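Local coordinates for manganese-binding protein (Chlamydia trachomatis, PDB 6NSI) that binds ferrous iron by preference, and also manganese and nickel, and delivers them to the membrane permease of an ABC transporter for import into the cytoplasm, at residues G31-G43 with G60-E72. Sequence-based numbering, arbitrary orientation.
Sequences GAIDPHSYEMVKG and GLEHSASLRKHLE. With FE (Fe (III) ion), chain B.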
# COMPACT_ATOMS: atom_id res chain seq x y z
N GLY A 31 2.80 -1.88 13.55
CA GLY A 31 1.69 -1.63 14.45
C GLY A 31 0.74 -0.56 13.95
O GLY A 31 0.55 -0.35 12.75
N ALA A 32 0.16 0.15 14.91
CA ALA A 32 -0.88 1.12 14.62
C ALA A 32 -0.34 2.51 14.27
O ALA A 32 -1.07 3.50 14.44
CB ALA A 32 -1.83 1.22 15.81
N ILE A 33 0.90 2.63 13.80
CA ILE A 33 1.50 3.95 13.63
C ILE A 33 1.48 4.36 12.16
O ILE A 33 1.68 3.54 11.25
CB ILE A 33 2.93 4.04 14.21
CG1 ILE A 33 2.94 3.59 15.68
CG2 ILE A 33 3.46 5.50 14.10
CD1 ILE A 33 3.41 2.21 15.95
N ASP A 34 1.20 5.65 11.93
CA ASP A 34 1.22 6.29 10.62
C ASP A 34 2.64 6.32 10.07
O ASP A 34 3.48 7.08 10.60
CB ASP A 34 0.66 7.70 10.73
CG ASP A 34 0.91 8.52 9.48
OD1 ASP A 34 0.83 7.93 8.39
OD2 ASP A 34 1.17 9.75 9.60
N PRO A 35 2.95 5.57 9.01
CA PRO A 35 4.32 5.61 8.47
C PRO A 35 4.66 6.94 7.83
O PRO A 35 5.83 7.33 7.83
CB PRO A 35 4.31 4.48 7.43
CG PRO A 35 2.85 4.44 6.96
CD PRO A 35 2.03 4.78 8.18
N HIS A 36 3.66 7.65 7.29
CA HIS A 36 3.92 8.91 6.59
C HIS A 36 4.66 9.90 7.48
O HIS A 36 5.53 10.64 7.01
CB HIS A 36 2.60 9.55 6.14
CG HIS A 36 1.86 8.75 5.12
ND1 HIS A 36 2.08 8.89 3.77
CD2 HIS A 36 0.87 7.83 5.25
CE1 HIS A 36 1.27 8.08 3.11
NE2 HIS A 36 0.53 7.42 3.98
N SER A 37 4.31 9.95 8.76
CA SER A 37 4.85 10.95 9.67
C SER A 37 5.73 10.33 10.74
O SER A 37 5.97 10.96 11.78
CB SER A 37 3.71 11.74 10.31
OG SER A 37 2.96 10.90 11.17
N TYR A 38 6.21 9.11 10.51
CA TYR A 38 7.04 8.45 11.49
C TYR A 38 8.30 9.26 11.73
O TYR A 38 8.98 9.67 10.79
CB TYR A 38 7.42 7.05 11.01
CG TYR A 38 8.19 6.25 12.03
CD1 TYR A 38 7.55 5.64 13.09
CD2 TYR A 38 9.57 6.11 11.94
CE1 TYR A 38 8.24 4.90 14.02
CE2 TYR A 38 10.27 5.37 12.86
CZ TYR A 38 9.61 4.77 13.91
OH TYR A 38 10.30 4.03 14.84
N GLU A 39 8.59 9.52 12.99
CA GLU A 39 9.86 10.12 13.37
C GLU A 39 10.66 9.06 14.12
O GLU A 39 10.09 8.26 14.87
CB GLU A 39 9.66 11.37 14.24
CG GLU A 39 8.84 12.48 13.56
CD GLU A 39 9.69 13.50 12.78
OE1 GLU A 39 9.11 14.47 12.22
OE2 GLU A 39 10.93 13.35 12.74
N MET A 40 11.96 9.02 13.86
CA MET A 40 12.77 7.97 14.47
C MET A 40 12.70 8.06 15.99
O MET A 40 12.71 9.16 16.56
CB MET A 40 14.21 8.05 13.99
CG MET A 40 14.35 7.63 12.53
SD MET A 40 15.85 8.28 11.80
CE MET A 40 17.06 7.43 12.83
N VAL A 41 12.60 6.90 16.62
CA VAL A 41 12.64 6.79 18.06
C VAL A 41 14.05 6.36 18.47
O VAL A 41 14.86 5.94 17.64
CB VAL A 41 11.57 5.80 18.59
CG1 VAL A 41 10.16 6.26 18.17
CG2 VAL A 41 11.84 4.39 18.08
N LYS A 42 14.35 6.47 19.76
CA LYS A 42 15.66 6.04 20.25
C LYS A 42 15.89 4.57 19.92
O LYS A 42 15.00 3.73 20.08
CB LYS A 42 15.78 6.28 21.75
CG LYS A 42 17.18 6.07 22.30
CD LYS A 42 17.18 6.00 23.82
CE LYS A 42 18.55 6.30 24.41
NZ LYS A 42 18.45 6.83 25.80
N GLY A 43 17.09 4.27 19.45
CA GLY A 43 17.42 2.94 18.99
C GLY A 43 17.30 2.75 17.49
O GLY A 43 17.96 1.86 16.94
N GLY A 60 8.28 9.44 -1.33
CA GLY A 60 7.89 10.32 -0.24
C GLY A 60 7.36 9.66 1.01
O GLY A 60 6.90 10.37 1.91
N LEU A 61 7.39 8.32 1.12
CA LEU A 61 6.80 7.68 2.29
C LEU A 61 7.64 7.91 3.54
O LEU A 61 7.10 8.02 4.65
CB LEU A 61 6.63 6.18 2.05
CG LEU A 61 5.83 5.50 3.16
CD1 LEU A 61 4.40 6.08 3.22
CD2 LEU A 61 5.82 3.99 2.91
N GLU A 62 8.96 7.95 3.39
CA GLU A 62 9.88 8.21 4.49
C GLU A 62 10.26 9.69 4.53
O GLU A 62 11.43 10.05 4.53
CB GLU A 62 11.12 7.32 4.35
CG GLU A 62 10.83 5.81 4.43
CD GLU A 62 10.60 5.15 3.05
OE1 GLU A 62 10.90 5.78 2.00
OE2 GLU A 62 10.11 4.00 3.02
N HIS A 63 9.27 10.59 4.56
CA HIS A 63 9.51 12.00 4.30
C HIS A 63 9.68 12.85 5.56
O HIS A 63 9.90 14.06 5.45
CB HIS A 63 8.37 12.59 3.44
CG HIS A 63 7.21 13.10 4.24
ND1 HIS A 63 7.18 14.36 4.79
CD2 HIS A 63 6.03 12.52 4.57
CE1 HIS A 63 6.04 14.54 5.43
NE2 HIS A 63 5.32 13.43 5.31
N SER A 64 9.59 12.25 6.74
CA SER A 64 9.84 12.98 7.98
C SER A 64 11.29 13.45 8.05
O SER A 64 12.21 12.82 7.51
CB SER A 64 9.51 12.11 9.18
OG SER A 64 10.63 11.31 9.55
N ALA A 65 11.49 14.59 8.72
CA ALA A 65 12.83 15.16 8.86
C ALA A 65 13.80 14.20 9.53
O ALA A 65 14.99 14.21 9.23
CB ALA A 65 12.75 16.47 9.64
N SER A 66 13.30 13.37 10.45
CA SER A 66 14.11 12.35 11.10
C SER A 66 14.69 11.37 10.08
O SER A 66 15.91 11.13 10.05
CB SER A 66 13.26 11.59 12.12
OG SER A 66 14.06 10.92 13.06
N LEU A 67 13.83 10.79 9.25
CA LEU A 67 14.26 9.76 8.31
C LEU A 67 15.09 10.35 7.18
O LEU A 67 16.06 9.72 6.72
CB LEU A 67 13.04 9.01 7.76
CG LEU A 67 12.15 8.27 8.79
CD1 LEU A 67 10.78 7.88 8.21
CD2 LEU A 67 12.85 7.04 9.35
N ARG A 68 14.75 11.56 6.72
CA ARG A 68 15.51 12.19 5.65
C ARG A 68 16.97 12.42 6.05
O ARG A 68 17.87 12.26 5.21
CB ARG A 68 14.87 13.50 5.23
CG ARG A 68 13.68 13.36 4.31
CD ARG A 68 12.74 14.54 4.51
NE ARG A 68 12.74 15.45 3.36
CZ ARG A 68 11.95 15.31 2.30
NH1 ARG A 68 11.10 14.28 2.24
NH2 ARG A 68 12.01 16.18 1.30
N LYS A 69 17.23 12.79 7.31
CA LYS A 69 18.61 12.97 7.78
C LYS A 69 19.41 11.69 7.58
O LYS A 69 20.56 11.72 7.10
CB LYS A 69 18.66 13.35 9.26
CG LYS A 69 17.89 14.58 9.69
CD LYS A 69 18.02 14.87 11.21
CE LYS A 69 17.92 13.59 12.08
NZ LYS A 69 16.86 13.63 13.15
N HIS A 70 18.82 10.55 7.96
CA HIS A 70 19.52 9.28 8.03
C HIS A 70 19.49 8.49 6.74
O HIS A 70 20.34 7.61 6.55
CB HIS A 70 18.92 8.44 9.16
CG HIS A 70 19.17 9.00 10.53
ND1 HIS A 70 18.42 10.03 11.06
CD2 HIS A 70 20.08 8.66 11.48
CE1 HIS A 70 18.87 10.32 12.27
NE2 HIS A 70 19.87 9.50 12.55
N LEU A 71 18.55 8.77 5.84
CA LEU A 71 18.38 7.97 4.63
C LEU A 71 18.93 8.63 3.38
O LEU A 71 19.46 7.93 2.50
CB LEU A 71 16.89 7.65 4.41
CG LEU A 71 16.16 6.82 5.47
CD1 LEU A 71 14.70 6.60 5.05
CD2 LEU A 71 16.89 5.51 5.72
N GLU A 72 18.80 9.95 3.26
CA GLU A 72 19.30 10.66 2.09
C GLU A 72 20.82 10.62 2.09
O GLU A 72 21.47 11.06 3.05
CB GLU A 72 18.76 12.10 2.09
CG GLU A 72 17.28 12.18 1.67
CD GLU A 72 16.62 13.55 1.88
OE1 GLU A 72 17.20 14.42 2.57
OE2 GLU A 72 15.50 13.76 1.35
FE FE B . -1.08 6.27 3.43
O HOH W 1 7.72 6.15 6.27
O HOH W 2 4.35 10.28 3.05
O HOH W 3 8.23 9.92 7.21
O HOH W 4 9.63 16.03 10.27
O HOH W 5 13.31 11.49 15.49
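Leu61 lays its CD1 methyl over one face of the His36 imidazole, 3.9 Å from the ring centroid and displaced toward the rim on the ND1–CE1 side; with CG anti to the backbone N (chi1 -171°), chi2 near 62° turns CD1 over the ring. The same ring is fixed at both nitrogens: NE2 binds the ferric ion at 2.1 Å, and ND1 donates to a water that in turn donates to Gly60 O, so residues 60-61 act as a second shell for a first-shell ligand. Two further waters link the backbones here, one donating to both Pro35 O and Leu61 O, the other joining His36 O to Ser64 N.

His102, His168 and Asp260 complete the iron site, the three-histidine, one-carboxylate set of this solute-binding protein of family 9; the loop that follows strand 24-27 supplies His36 and here runs against the N-terminal end of helix 65-71. Ser64, the N-cap of that helix, accepts from Leu67 N through OG and donates from the same atom to Tyr38 O at 2.6 Å, in the carbonyl plane. In the first turn, Ser66 N meets the syn side of Glu39 OE2 at 3.3 Å, tilted from the carboxylate plane, while Glu39 OE1 reaches Ala65 N through a water. Ser66 OG accepts a weak bond from Met40 N.

Met40 then bends at chi3 (63°) and sets CE over the centre of the His70 ring, 3.3 Å from the centroid and almost on the normal, with SD above the ND1 side of the same face. CG of Met40 rests on Leu67 CD2 at 3.6 Å. The imidazole of His70 is held against rotation by ND1 donating to Ser66 O, close to the ring plane, and by a hydrogen bond between NE2 and OE2 of Glu45, on the neighbouring helix 44-50.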